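Local atomic coordinates of thermostable monoacylglycerol lipase (Bacillus, PDB entry 4LHE), a protein that hydrolyses monoacylglycerols to glycerol and free fatty acids, as a thermostable lipase of the alpha/beta-hydrolase fold. Residues L24-F29 against P53-H58; T94-G99 against V117-A122; Y141-G146 against Y159-T164; D182-P187 against Q209-T214; S193-V198 against N223-A228. All coordinates share one frame; numbering follows the deposited sequence.

Interaction 1: L24-F29 against P53-H58; sequences LLVHGF and PRLKGH. With SO4 (sulfate ion), chain D.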
# COMPACT_ATOMS: atom_id res chain seq x y z
N LEU A 24 -5.68 -8.08 4.79
CA LEU A 24 -4.35 -7.52 5.05
C LEU A 24 -4.32 -6.12 4.44
O LEU A 24 -4.65 -5.96 3.25
CB LEU A 24 -3.30 -8.39 4.34
CG LEU A 24 -1.84 -8.00 4.51
CD1 LEU A 24 -1.45 -8.14 5.93
CD2 LEU A 24 -0.93 -8.87 3.62
N LEU A 25 -3.94 -5.11 5.23
CA LEU A 25 -3.84 -3.74 4.70
C LEU A 25 -2.40 -3.21 4.71
O LEU A 25 -1.73 -3.24 5.75
CB LEU A 25 -4.73 -2.79 5.49
CG LEU A 25 -6.23 -3.09 5.50
CD1 LEU A 25 -6.59 -4.00 6.66
CD2 LEU A 25 -7.03 -1.79 5.60
N VAL A 26 -1.92 -2.73 3.57
CA VAL A 26 -0.52 -2.37 3.45
C VAL A 26 -0.35 -0.88 3.20
O VAL A 26 -0.75 -0.37 2.14
CB VAL A 26 0.18 -3.18 2.34
CG1 VAL A 26 1.70 -3.07 2.50
CG2 VAL A 26 -0.24 -4.66 2.41
N HIS A 27 0.27 -0.18 4.16
CA HIS A 27 0.50 1.26 4.03
C HIS A 27 1.63 1.53 3.04
O HIS A 27 2.26 0.59 2.55
CB HIS A 27 0.74 1.94 5.39
CG HIS A 27 2.03 1.56 6.08
ND1 HIS A 27 3.23 2.16 5.78
CD2 HIS A 27 2.28 0.70 7.09
CE1 HIS A 27 4.17 1.66 6.57
NE2 HIS A 27 3.62 0.77 7.37
N GLY A 28 1.87 2.81 2.74
CA GLY A 28 2.81 3.17 1.68
C GLY A 28 4.24 3.48 2.10
O GLY A 28 4.61 3.33 3.26
N PHE A 29 5.03 3.95 1.13
CA PHE A 29 6.48 4.18 1.25
C PHE A 29 6.86 5.26 2.26
O PHE A 29 7.72 5.05 3.11
CB PHE A 29 7.04 4.52 -0.13
CG PHE A 29 8.50 4.91 -0.16
CD1 PHE A 29 9.50 3.95 -0.11
CD2 PHE A 29 8.86 6.25 -0.30
CE1 PHE A 29 10.84 4.31 -0.18
CE2 PHE A 29 10.20 6.62 -0.37
CZ PHE A 29 11.19 5.65 -0.31
N PRO A 53 -0.07 -4.27 9.46
CA PRO A 53 1.30 -4.23 9.98
C PRO A 53 1.95 -2.88 9.75
O PRO A 53 1.50 -2.11 8.89
CB PRO A 53 2.03 -5.31 9.15
CG PRO A 53 1.23 -5.41 7.86
CD PRO A 53 -0.21 -5.15 8.29
N ARG A 54 2.99 -2.60 10.54
CA ARG A 54 3.83 -1.42 10.37
C ARG A 54 5.07 -1.90 9.62
O ARG A 54 5.79 -2.76 10.13
CB ARG A 54 4.22 -0.86 11.75
CG ARG A 54 5.19 0.33 11.73
CD ARG A 54 5.49 0.84 13.16
NE ARG A 54 6.24 -0.13 13.96
CZ ARG A 54 7.54 -0.40 13.79
NH1 ARG A 54 8.22 0.22 12.82
NH2 ARG A 54 8.15 -1.29 14.56
N LEU A 55 5.29 -1.41 8.41
CA LEU A 55 6.44 -1.89 7.62
C LEU A 55 7.74 -1.53 8.33
O LEU A 55 7.88 -0.41 8.84
CB LEU A 55 6.44 -1.29 6.21
CG LEU A 55 5.25 -1.65 5.33
CD1 LEU A 55 5.40 -1.04 3.96
CD2 LEU A 55 5.08 -3.15 5.25
N LYS A 56 8.70 -2.46 8.34
CA LYS A 56 10.02 -2.18 8.94
C LYS A 56 10.59 -0.84 8.46
O LYS A 56 10.58 -0.54 7.26
CB LYS A 56 11.02 -3.30 8.67
CG LYS A 56 12.26 -3.18 9.55
CD LYS A 56 13.22 -4.35 9.39
CE LYS A 56 14.20 -4.38 10.56
NZ LYS A 56 15.30 -5.37 10.37
N GLY A 57 11.06 -0.03 9.40
CA GLY A 57 11.71 1.22 9.06
C GLY A 57 10.73 2.38 8.95
O GLY A 57 11.15 3.53 8.78
N HIS A 58 9.44 2.07 9.04
CA HIS A 58 8.38 3.06 8.92
C HIS A 58 7.77 3.39 10.28
O HIS A 58 7.74 2.54 11.19
CB HIS A 58 7.30 2.57 7.95
CG HIS A 58 7.79 2.44 6.55
ND1 HIS A 58 8.70 1.48 6.16
CD2 HIS A 58 7.52 3.17 5.43
CE1 HIS A 58 8.96 1.61 4.87
NE2 HIS A 58 8.25 2.63 4.41
S SO4 D . 3.34 6.58 -0.66
O1 SO4 D . 4.37 7.03 0.28
O2 SO4 D . 2.03 6.55 0.02
O3 SO4 D . 3.27 7.51 -1.78
O4 SO4 D . 3.74 5.26 -1.15
O HOH W 1 0.84 -2.00 6.38
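Where strand 21-26 of the central sheet runs out into the His27-Gly28 loop of the alpha/beta-hydrolase fold, His27 locks onto Leu55 in the loop that follows strand 49-52. Leu55 N donates to His27 NE2 over 2.9 Å, almost straight at 174° although tilted from the ring plane. The other ring nitrogen, ND1, donates to Gly28 O at 3.1 Å, so one nitrogen accepts and one donates, which probably fixes the rotation of the ring. Its CG sits between the backbone N and the carbonyl carbon (chi1 68°), which brings one face of the imidazole against Leu55, whose CG lies 3.9 Å from the ring centroid as a CH-pi contact. An alanine at His27 would probably leave Leu55 N without its acceptor and open a gap against Leu55. The loop so fixed resembles the oxyanion-hole loop of this family: Phe29 N binds O4 of a sulfate ion, probably from the crystallisation liquor, at 2.9 Å. The two histidines form an offset edge-to-face pair, the edge of His27 toward the face of His58, planes at 63°, and His58 NE2 reaches Phe29 O in a weak bond of 2.8 Å. Upstream, one water ties Leu25 O and His27 N to Pro53 O.

Interaction 2: T94-G99 against V117-A122; sequences TGLSMG and VPINAA. With SO4 (sulfate ion), chain D.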
# COMPACT_ATOMS: atom_id res chain seq x y z
N THR A 94 -5.19 -5.34 0.43
CA THR A 94 -5.39 -3.98 -0.07
C THR A 94 -4.23 -3.10 0.42
O THR A 94 -3.62 -3.36 1.46
CB THR A 94 -6.74 -3.39 0.35
OG1 THR A 94 -6.92 -2.10 -0.25
CG2 THR A 94 -6.84 -3.24 1.89
N GLY A 95 -3.90 -2.07 -0.34
CA GLY A 95 -2.82 -1.22 0.10
C GLY A 95 -2.74 0.05 -0.69
O GLY A 95 -3.20 0.10 -1.83
N LEU A 96 -2.14 1.07 -0.08
CA LEU A 96 -2.01 2.38 -0.70
C LEU A 96 -0.63 2.60 -1.33
O LEU A 96 0.39 2.38 -0.68
CB LEU A 96 -2.26 3.46 0.35
CG LEU A 96 -2.03 4.90 -0.09
CD1 LEU A 96 -3.06 5.30 -1.16
CD2 LEU A 96 -2.11 5.81 1.13
N SER A 97 -0.60 3.04 -2.58
CA SER A 97 0.65 3.41 -3.23
C SER A 97 1.60 2.22 -3.03
O SER A 97 1.15 1.08 -3.22
CB SER A 97 1.18 4.71 -2.67
OG SER A 97 2.25 5.20 -3.49
N MET A 98 2.86 2.44 -2.65
CA MET A 98 3.75 1.30 -2.34
C MET A 98 3.08 0.10 -1.65
O MET A 98 3.47 -1.06 -1.85
CB MET A 98 5.02 1.68 -1.57
CG MET A 98 6.05 0.54 -1.56
SD MET A 98 7.55 0.72 -0.56
CE MET A 98 6.89 0.51 1.08
N GLY A 99 2.07 0.36 -0.83
CA GLY A 99 1.33 -0.75 -0.23
C GLY A 99 0.55 -1.46 -1.31
O GLY A 99 0.27 -2.67 -1.21
N VAL A 117 -7.08 -5.37 -3.66
CA VAL A 117 -7.59 -4.01 -3.84
C VAL A 117 -6.46 -2.97 -3.74
O VAL A 117 -6.27 -2.30 -2.71
CB VAL A 117 -8.75 -3.69 -2.84
CG1 VAL A 117 -9.38 -2.35 -3.18
CG2 VAL A 117 -9.83 -4.77 -2.92
N PRO A 118 -5.67 -2.84 -4.82
CA PRO A 118 -4.61 -1.83 -4.82
C PRO A 118 -5.20 -0.42 -5.00
O PRO A 118 -6.14 -0.26 -5.78
CB PRO A 118 -3.76 -2.21 -6.04
CG PRO A 118 -4.70 -2.99 -6.95
CD PRO A 118 -5.66 -3.70 -6.03
N ILE A 119 -4.67 0.56 -4.29
CA ILE A 119 -5.19 1.93 -4.38
C ILE A 119 -4.04 2.84 -4.75
O ILE A 119 -3.07 2.93 -3.99
CB ILE A 119 -5.73 2.40 -3.01
CG1 ILE A 119 -6.76 1.41 -2.45
CG2 ILE A 119 -6.28 3.81 -3.09
CD1 ILE A 119 -7.28 1.77 -1.06
N ASN A 120 -4.12 3.51 -5.89
CA ASN A 120 -3.01 4.33 -6.39
C ASN A 120 -1.65 3.61 -6.35
O ASN A 120 -0.62 4.22 -6.05
CB ASN A 120 -2.93 5.67 -5.63
CG ASN A 120 -4.05 6.62 -6.02
OD1 ASN A 120 -4.58 6.55 -7.13
ND2 ASN A 120 -4.41 7.51 -5.11
N ALA A 121 -1.68 2.31 -6.64
CA ALA A 121 -0.49 1.47 -6.62
C ALA A 121 0.56 1.96 -7.62
O ALA A 121 0.23 2.39 -8.73
CB ALA A 121 -0.85 0.02 -6.91
N ALA A 122 1.82 1.89 -7.19
CA ALA A 122 2.96 2.36 -7.97
C ALA A 122 3.68 1.20 -8.65
O ALA A 122 4.14 0.27 -7.98
CB ALA A 122 3.92 3.11 -7.06
S SO4 D . 3.34 6.58 -0.66
O1 SO4 D . 4.37 7.03 0.28
O2 SO4 D . 2.03 6.55 0.02
O3 SO4 D . 3.27 7.51 -1.78
O4 SO4 D . 3.74 5.26 -1.15
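Thr94 and Val117 lie side by side on neighbouring parallel strands and point the same way, onto the sheet face that also carries Leu96 and Ile119. The threonine hydroxyl, anti to its own backbone N (chi1 -176°), is turned toward the next strand, where OG1 donates to a lone pair of Val117 O at 2.6 Å. From the backbone, Gly95 N adds a weak bond of 3.4 Å to Val117 O, so the hydroxyl is the stronger partner here. A valine at Thr94 would probably cost Val117 O its short hydroxyl bond and leave the weak one from Gly95 N across this pair. Further along, Leu96 slants across Ile119, CD1 to CG2 at 4.0 Å, while Ile119 N bonds to Gly95 O. Ser97 N donates to Ile119 O at 2.8 Å as the strand gives way to helix 98-109. This is the strand-helix start of a beta-alpha-beta unit and fits a nucleophile elbow of GxSxG type, with Ser97 at a positive phi (51°), the strained backbone expected of such an elbow. Glycine suits position Gly95 because a CB would collide with Gly99 O. Ser97 turns away from Ala121 and Ala122, and its OG binds sulfate O4 at 2.8 Å. An anion held by the presumed nucleophile, with a weak bond from Met98 N, the first amide of the helix, suggests a site suited to negative charge, as in the oxyanion intermediate of serine esterases.

Interaction 3: Y141-G146 against Y159-T164; sequences YLDSIG and YEKTPT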
# COMPACT_ATOMS: atom_id res chain seq x y z
N TYR A 141 19.63 12.54 1.54
CA TYR A 141 18.20 12.70 1.78
C TYR A 141 17.60 13.71 0.82
O TYR A 141 18.27 14.67 0.42
CB TYR A 141 17.97 13.23 3.19
CG TYR A 141 18.50 12.37 4.31
CD1 TYR A 141 17.90 11.16 4.62
CD2 TYR A 141 19.58 12.78 5.08
CE1 TYR A 141 18.37 10.37 5.65
CE2 TYR A 141 20.07 12.00 6.11
CZ TYR A 141 19.46 10.80 6.39
OH TYR A 141 19.93 10.01 7.41
N LEU A 142 16.34 13.50 0.46
CA LEU A 142 15.54 14.52 -0.21
C LEU A 142 14.47 14.98 0.75
O LEU A 142 13.85 14.15 1.43
CB LEU A 142 14.85 13.95 -1.44
CG LEU A 142 15.66 13.00 -2.30
CD1 LEU A 142 14.74 12.55 -3.36
CD2 LEU A 142 16.86 13.70 -2.90
N ASP A 143 14.25 16.29 0.82
CA ASP A 143 13.19 16.82 1.65
C ASP A 143 11.87 16.40 1.02
O ASP A 143 11.72 16.42 -0.20
CB ASP A 143 13.28 18.34 1.77
CG ASP A 143 14.63 18.81 2.27
OD1 ASP A 143 15.42 17.96 2.74
OD2 ASP A 143 14.92 20.03 2.20
N SER A 144 10.92 15.98 1.86
CA SER A 144 9.64 15.51 1.34
C SER A 144 8.75 16.71 1.06
O SER A 144 8.81 17.73 1.75
CB SER A 144 9.00 14.51 2.31
OG SER A 144 9.74 13.30 2.34
N ILE A 145 7.93 16.58 0.01
CA ILE A 145 7.16 17.70 -0.53
C ILE A 145 5.91 18.02 0.31
O ILE A 145 5.30 19.08 0.14
CB ILE A 145 6.75 17.42 -2.00
CG1 ILE A 145 7.79 16.50 -2.68
CG2 ILE A 145 6.57 18.71 -2.78
CD1 ILE A 145 7.39 15.99 -4.06
N GLY A 146 5.56 17.12 1.22
CA GLY A 146 4.31 17.26 1.97
C GLY A 146 3.28 16.29 1.43
O GLY A 146 3.53 15.61 0.44
N TYR A 159 7.50 10.77 7.16
CA TYR A 159 8.74 11.47 7.50
C TYR A 159 8.88 12.79 6.73
O TYR A 159 8.22 12.99 5.70
CB TYR A 159 9.96 10.58 7.20
CG TYR A 159 10.02 9.25 7.94
CD1 TYR A 159 9.73 9.17 9.30
CD2 TYR A 159 10.37 8.09 7.27
CE1 TYR A 159 9.80 7.95 9.97
CE2 TYR A 159 10.44 6.88 7.92
CZ TYR A 159 10.15 6.82 9.27
OH TYR A 159 10.22 5.62 9.91
N GLU A 160 9.75 13.68 7.20
CA GLU A 160 9.99 14.94 6.48
C GLU A 160 11.16 14.84 5.50
O GLU A 160 11.32 15.69 4.62
CB GLU A 160 10.24 16.08 7.46
CG GLU A 160 9.79 17.44 6.94
CD GLU A 160 8.84 18.12 7.89
OE1 GLU A 160 9.30 18.95 8.71
OE2 GLU A 160 7.62 17.82 7.82
N LYS A 161 11.96 13.79 5.65
CA LYS A 161 13.04 13.51 4.71
C LYS A 161 12.97 12.06 4.22
O LYS A 161 12.60 11.15 4.98
CB LYS A 161 14.41 13.82 5.35
CG LYS A 161 14.97 15.20 4.97
CD LYS A 161 16.31 15.50 5.66
CE LYS A 161 17.12 16.57 4.89
NZ LYS A 161 18.50 16.78 5.45
N THR A 162 13.30 11.85 2.95
CA THR A 162 13.31 10.51 2.38
C THR A 162 14.73 10.13 2.00
O THR A 162 15.38 10.85 1.26
CB THR A 162 12.42 10.43 1.13
OG1 THR A 162 11.06 10.66 1.50
CG2 THR A 162 12.53 9.07 0.48
N PRO A 163 15.22 8.99 2.53
CA PRO A 163 16.57 8.52 2.23
C PRO A 163 16.62 8.09 0.78
O PRO A 163 15.70 7.40 0.32
CB PRO A 163 16.72 7.30 3.15
CG PRO A 163 15.72 7.50 4.21
CD PRO A 163 14.56 8.15 3.53
N THR A 164 17.66 8.51 0.06
CA THR A 164 17.69 8.25 -1.36
C THR A 164 18.08 6.80 -1.59
O THR A 164 17.79 6.22 -2.64
CB THR A 164 18.59 9.24 -2.13
OG1 THR A 164 19.96 8.97 -1.86
CG2 THR A 164 18.29 10.64 -1.70
O HOH W 2 7.73 11.68 3.32
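The Tyr141 ring has Thr162 O at its edge, near its plane, while the CD methylene of Lys161 and CA of Pro163 approach it obliquely. Its CE1 comes 4.2 Å from Pro163 CG, an apolar contact in which the two side chains cross at a slant on one face of a small two-stranded antiparallel sheet. In strands 141-143 and 161-163, Leu142 and Thr162 are the hydrogen-bonded pair: Leu142 N reaches Thr162 O, and Thr162 N returns to Leu142 O at 2.8 Å. Tyr141 with Pro163 and Asp143 with Lys161 are the non-hydrogen-bonded pairs beside it. A proline is tolerated at such a position because its nitrogen need not donate to the facing strand. Lys161 is extended beyond CG and crosses the tyrosine at about a right angle, laying CD 3.7 Å from Tyr141 CB. Asp143 lies alongside the lysine, pointing the same way; its OD1 meets Lys161 CE at 3.1 Å, whereas Lys161 NZ is 4.3 Å from that oxygen, beyond a salt bridge, so the attraction between the charges is probably modest. On the other face Leu142 CD2 meets the Thr164 methyl CG2 at 3.6 Å. Ser144 N extends the ladder to Glu160 O, and its hydroxyl OG lies 3.1 Å from Thr162 OG1; a water joins Ser144 OG to Tyr159 O. The pair of strands belongs to the insertion between strands 115-119 and 188-193, where relatives carry their cap. Tyr141 packs edge-to-face with Tyr62 on helix 62-67, and Leu142 and Thr162 rest on Leu167 of helix 164-179.

Interaction 4: D182-P187 against Q209-T214; sequences DRIVCP and QGISST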
# COMPACT_ATOMS: atom_id res chain seq x y z
N ASP A 182 1.68 -10.81 -14.66
CA ASP A 182 1.06 -12.00 -15.25
C ASP A 182 0.86 -13.15 -14.27
O ASP A 182 0.02 -14.03 -14.49
CB ASP A 182 1.92 -12.45 -16.43
CG ASP A 182 3.38 -12.62 -16.05
OD1 ASP A 182 4.14 -11.63 -16.12
OD2 ASP A 182 3.75 -13.75 -15.64
N ARG A 183 1.62 -13.16 -13.17
CA ARG A 183 1.47 -14.17 -12.12
C ARG A 183 0.16 -14.01 -11.33
O ARG A 183 -0.27 -14.94 -10.65
CB ARG A 183 2.65 -14.11 -11.14
CG ARG A 183 4.06 -14.09 -11.78
CD ARG A 183 4.60 -15.49 -12.07
NE ARG A 183 6.04 -15.49 -12.37
CZ ARG A 183 6.56 -15.50 -13.60
NH1 ARG A 183 5.76 -15.50 -14.67
NH2 ARG A 183 7.88 -15.51 -13.78
N ILE A 184 -0.45 -12.83 -11.41
CA ILE A 184 -1.65 -12.52 -10.64
C ILE A 184 -2.92 -13.00 -11.36
O ILE A 184 -3.22 -12.55 -12.45
CB ILE A 184 -1.78 -11.01 -10.36
CG1 ILE A 184 -0.58 -10.50 -9.57
CG2 ILE A 184 -3.04 -10.73 -9.57
CD1 ILE A 184 -0.59 -8.97 -9.33
N VAL A 185 -3.67 -13.91 -10.73
CA VAL A 185 -4.91 -14.39 -11.33
C VAL A 185 -6.19 -14.17 -10.50
O VAL A 185 -7.29 -14.54 -10.93
CB VAL A 185 -4.81 -15.89 -11.71
CG1 VAL A 185 -3.60 -16.16 -12.59
CG2 VAL A 185 -4.77 -16.74 -10.46
N CYS A 186 -6.07 -13.57 -9.31
CA CYS A 186 -7.24 -13.40 -8.45
C CYS A 186 -8.02 -12.16 -8.86
O CYS A 186 -7.49 -11.30 -9.57
CB CYS A 186 -6.81 -13.31 -6.98
SG CYS A 186 -5.79 -11.87 -6.61
N PRO A 187 -9.30 -12.08 -8.45
CA PRO A 187 -10.10 -10.87 -8.73
C PRO A 187 -9.39 -9.58 -8.32
O PRO A 187 -8.75 -9.51 -7.26
CB PRO A 187 -11.35 -11.09 -7.88
CG PRO A 187 -11.54 -12.57 -7.91
CD PRO A 187 -10.12 -13.14 -7.83
N GLN A 209 -3.81 -4.17 -17.49
CA GLN A 209 -3.42 -4.95 -18.66
C GLN A 209 -2.47 -6.08 -18.30
O GLN A 209 -2.55 -7.17 -18.87
CB GLN A 209 -2.84 -4.04 -19.76
CG GLN A 209 -3.78 -2.93 -20.27
CD GLN A 209 -5.12 -3.45 -20.83
OE1 GLN A 209 -5.29 -4.65 -21.08
NE2 GLN A 209 -6.06 -2.53 -21.03
N GLY A 210 -1.59 -5.84 -17.33
CA GLY A 210 -0.54 -6.80 -17.01
C GLY A 210 -0.94 -8.04 -16.23
O GLY A 210 -0.24 -9.07 -16.29
N ILE A 211 -2.03 -7.95 -15.46
CA ILE A 211 -2.48 -9.11 -14.69
C ILE A 211 -3.28 -10.06 -15.56
O ILE A 211 -3.92 -9.65 -16.54
CB ILE A 211 -3.34 -8.72 -13.46
CG1 ILE A 211 -4.60 -7.96 -13.93
CG2 ILE A 211 -2.50 -7.91 -12.46
CD1 ILE A 211 -5.45 -7.38 -12.80
N SER A 212 -3.26 -11.34 -15.20
CA SER A 212 -3.98 -12.35 -15.96
C SER A 212 -5.35 -12.64 -15.33
O SER A 212 -6.09 -13.52 -15.81
CB SER A 212 -3.13 -13.62 -16.05
OG SER A 212 -1.88 -13.32 -16.63
N SER A 213 -5.67 -11.89 -14.27
CA SER A 213 -6.99 -11.87 -13.65
C SER A 213 -8.15 -11.75 -14.65
O SER A 213 -8.15 -10.85 -15.50
CB SER A 213 -7.06 -10.69 -12.68
OG SER A 213 -6.00 -10.76 -11.74
N THR A 214 -9.14 -12.63 -14.54
CA THR A 214 -10.29 -12.61 -15.45
C THR A 214 -11.39 -11.68 -14.94
O THR A 214 -12.18 -11.15 -15.72
CB THR A 214 -10.87 -14.04 -15.69
OG1 THR A 214 -11.34 -14.60 -14.46
CG2 THR A 214 -9.81 -14.97 -16.25
O HOH W 3 -9.87 -13.56 -11.42
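Ile184 packs on Ile211 where two connections of the alpha/beta-hydrolase fold run together: the loop leading from helix 164-179 into strand 188-193, and the one leaving helix 202-210 for strand 216-221. The tight part lies on the inner side. Ile211 holds CG1 between its backbone N and carbonyl carbon (chi1 60°), which puts the CG2 methyl, anti to the carbonyl carbon, against its partner; CG2 stands 3.8 Å from Ile184 CB. Branched aliphatic side chains suit this place, because Ile184 also rests on Leu104 and Ala107 of helix 98-109 and on Ile116 of strand 115-119. Beside this apolar patch the backbone is stitched by Ser212 N, which donates to Ile184 O at 3.0 Å in a bent bond (136°).

The outer side is looser and faces solvent. Asp182 and Arg183 are exposed and their charged ends pair with each other, Arg183 NH1 to Asp182 OD2 at 2.8 Å. The Val185 side chain lies loosely by Ser212, CG1 to CB at 4.3 Å, and a water accepts weakly from Thr214 N while donating to Val185 O. Two serines bridge the contrast, being short enough for their hydroxyls to bond to backbone carbonyls of the facing loop. Ser212 OG, on the exposed rim, donates in plane to a lone pair of Asp182 O at 2.9 Å. The buried Ser213 OG donates to Cys186 O at 2.7 Å, arriving 23° out of the carbonyl plane.

Interaction 5: S193-V198 against N223-A228; sequences SDEDHV and NSYHVA. With SO4 (sulfate ion), chain D.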
# COMPACT_ATOMS: atom_id res chain seq x y z
N SER A 193 -6.91 7.69 -8.20
CA SER A 193 -7.32 9.06 -8.00
C SER A 193 -7.00 9.82 -9.28
O SER A 193 -5.84 9.82 -9.73
CB SER A 193 -6.58 9.67 -6.81
OG SER A 193 -7.03 9.10 -5.58
N ASP A 194 -8.03 10.43 -9.88
CA ASP A 194 -7.86 11.25 -11.09
C ASP A 194 -6.74 12.25 -10.87
O ASP A 194 -5.86 12.42 -11.72
CB ASP A 194 -9.13 12.04 -11.41
CG ASP A 194 -10.24 11.18 -11.95
OD1 ASP A 194 -9.95 10.09 -12.47
OD2 ASP A 194 -11.42 11.59 -11.85
N GLU A 195 -6.78 12.90 -9.71
CA GLU A 195 -5.82 13.95 -9.41
C GLU A 195 -4.69 13.50 -8.47
O GLU A 195 -4.26 14.27 -7.61
CB GLU A 195 -6.55 15.18 -8.85
CG GLU A 195 -7.58 15.78 -9.82
CD GLU A 195 -8.17 17.10 -9.33
OE1 GLU A 195 -7.42 18.10 -9.22
OE2 GLU A 195 -9.40 17.15 -9.05
N ASP A 196 -4.21 12.27 -8.65
CA ASP A 196 -2.98 11.84 -8.00
C ASP A 196 -1.83 12.64 -8.61
O ASP A 196 -1.67 12.62 -9.83
CB ASP A 196 -2.74 10.34 -8.25
CG ASP A 196 -1.70 9.74 -7.32
OD1 ASP A 196 -0.63 10.36 -7.14
OD2 ASP A 196 -1.94 8.64 -6.75
N HIS A 197 -1.07 13.35 -7.77
CA HIS A 197 0.10 14.13 -8.21
C HIS A 197 1.41 13.45 -7.83
O HIS A 197 2.48 14.07 -7.91
CB HIS A 197 0.10 15.55 -7.60
CG HIS A 197 -1.23 16.25 -7.66
ND1 HIS A 197 -1.99 16.50 -6.53
CD2 HIS A 197 -1.92 16.78 -8.69
CE1 HIS A 197 -3.09 17.13 -6.87
NE2 HIS A 197 -3.08 17.32 -8.18
N VAL A 198 1.34 12.19 -7.40
CA VAL A 198 2.52 11.43 -6.99
C VAL A 198 2.74 10.22 -7.90
O VAL A 198 3.82 10.05 -8.46
CB VAL A 198 2.42 10.94 -5.53
CG1 VAL A 198 3.64 10.11 -5.16
CG2 VAL A 198 2.28 12.12 -4.59
N ASN A 223 -12.74 12.89 -6.11
CA ASN A 223 -12.56 13.97 -5.13
C ASN A 223 -11.36 13.74 -4.20
O ASN A 223 -11.37 14.17 -3.05
CB ASN A 223 -13.84 14.15 -4.30
CG ASN A 223 -13.96 15.55 -3.68
OD1 ASN A 223 -13.25 16.49 -4.08
ND2 ASN A 223 -14.86 15.68 -2.71
N SER A 224 -10.32 13.07 -4.70
CA SER A 224 -9.18 12.73 -3.86
C SER A 224 -7.88 12.91 -4.58
O SER A 224 -7.79 12.67 -5.78
CB SER A 224 -9.27 11.27 -3.40
OG SER A 224 -10.37 11.06 -2.56
N TYR A 225 -6.85 13.29 -3.84
CA TYR A 225 -5.50 13.24 -4.38
C TYR A 225 -4.85 11.94 -3.91
O TYR A 225 -5.52 11.05 -3.38
CB TYR A 225 -4.64 14.38 -3.84
CG TYR A 225 -5.11 15.77 -4.18
CD1 TYR A 225 -5.99 16.00 -5.23
CD2 TYR A 225 -4.66 16.87 -3.45
CE1 TYR A 225 -6.42 17.29 -5.53
CE2 TYR A 225 -5.07 18.15 -3.74
CZ TYR A 225 -5.95 18.35 -4.78
OH TYR A 225 -6.36 19.64 -5.06
N HIS A 226 -3.54 11.85 -4.11
CA HIS A 226 -2.81 10.60 -3.87
C HIS A 226 -3.19 9.78 -2.64
O HIS A 226 -3.42 8.57 -2.74
CB HIS A 226 -1.32 10.86 -3.81
CG HIS A 226 -0.50 9.62 -3.70
ND1 HIS A 226 -0.63 8.57 -4.58
CD2 HIS A 226 0.48 9.26 -2.83
CE1 HIS A 226 0.23 7.61 -4.26
NE2 HIS A 226 0.91 8.01 -3.20
N VAL A 227 -3.22 10.42 -1.48
CA VAL A 227 -3.46 9.72 -0.21
C VAL A 227 -4.95 9.49 -0.03
O VAL A 227 -5.56 10.00 0.91
CB VAL A 227 -2.94 10.52 0.98
CG1 VAL A 227 -2.93 9.66 2.26
CG2 VAL A 227 -1.53 11.01 0.68
N ALA A 228 -5.53 8.71 -0.94
CA ALA A 228 -6.99 8.60 -1.09
C ALA A 228 -7.70 7.96 0.13
O ALA A 228 -8.87 8.23 0.38
CB ALA A 228 -7.30 7.81 -2.38
S SO4 D . 3.34 6.58 -0.66
O1 SO4 D . 4.37 7.03 0.28
O2 SO4 D . 2.03 6.55 0.02
O3 SO4 D . 3.27 7.51 -1.78
O4 SO4 D . 3.74 5.26 -1.15
O HOH W 4 -9.51 12.81 -8.01
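A type I beta turn from Ser193 to Asp196 brings Asp196 beside His226 of the facing loop, their CA atoms 4.3 Å apart. The two side chains lie alongside each other, each with CG anti to its backbone N, and His226 ND1 donates to Asp196 OD2 at 2.5 Å. The bond is short, lies close to the ring plane and meets the syn side of the carboxylate, though the two planes are turned 57° apart. The other oxygen, OD1, accepts from Val198 N at 2.7 Å, forming an Asx turn, and from Val199 N as well, so backbone amides hold the carboxylate in orientation. Aspartate suits the place because one short arm can serve the histidine and these amides together. Val198 closes one face of the imidazole, its CB 3.8 Å from the ring centroid in a CH-pi contact. With Ser97 nearby, the geometry is consistent with the charge relay of a Ser-His-Asp triad in the alpha/beta-hydrolase fold, the acid following strand 188-193 and the histidine following strand 216-221. The other ring nitrogen, His226 NE2, donates to sulfate O3 at 2.8 Å. Nearer solvent, the edge of His197 points at the face of Tyr225, with His197 CE1 over the centre of the Tyr225 ring and the planes at 68°; His197 ND1 is held by Asp148. Deeper in, Ser193 OG makes a weak bond of 3.3 Å to Tyr225 O and touches the Ala228 methyl CB. A water links Glu195 N to Ser224 O.

In the fold
Interactions 1, 2 and 3 follow one another along the chain, whereas the segments of interactions 4 and 5 alternate, both pairs linking the connections around strands 188-193 and 216-221. Interactions 1 and 2 share the central sheet through neighbouring strands 21-26 and 90-96, their centres about 11 Å apart. Interaction 5 lies about 12 Å from interaction 2, centre to centre, and Asn120 bonds to both Ser193 and His226, joining the two. These three gather at the sulfate, so the presumed oxyanion loop, nucleophile and His-Asp pair meet where their strands end. Interaction 3, in the probable cap, touches interaction 1 through Tyr159 and Gly57. Interaction 4 lies about 34 Å from interaction 3, centre to centre, beyond the chain's centre, and touches none of the others.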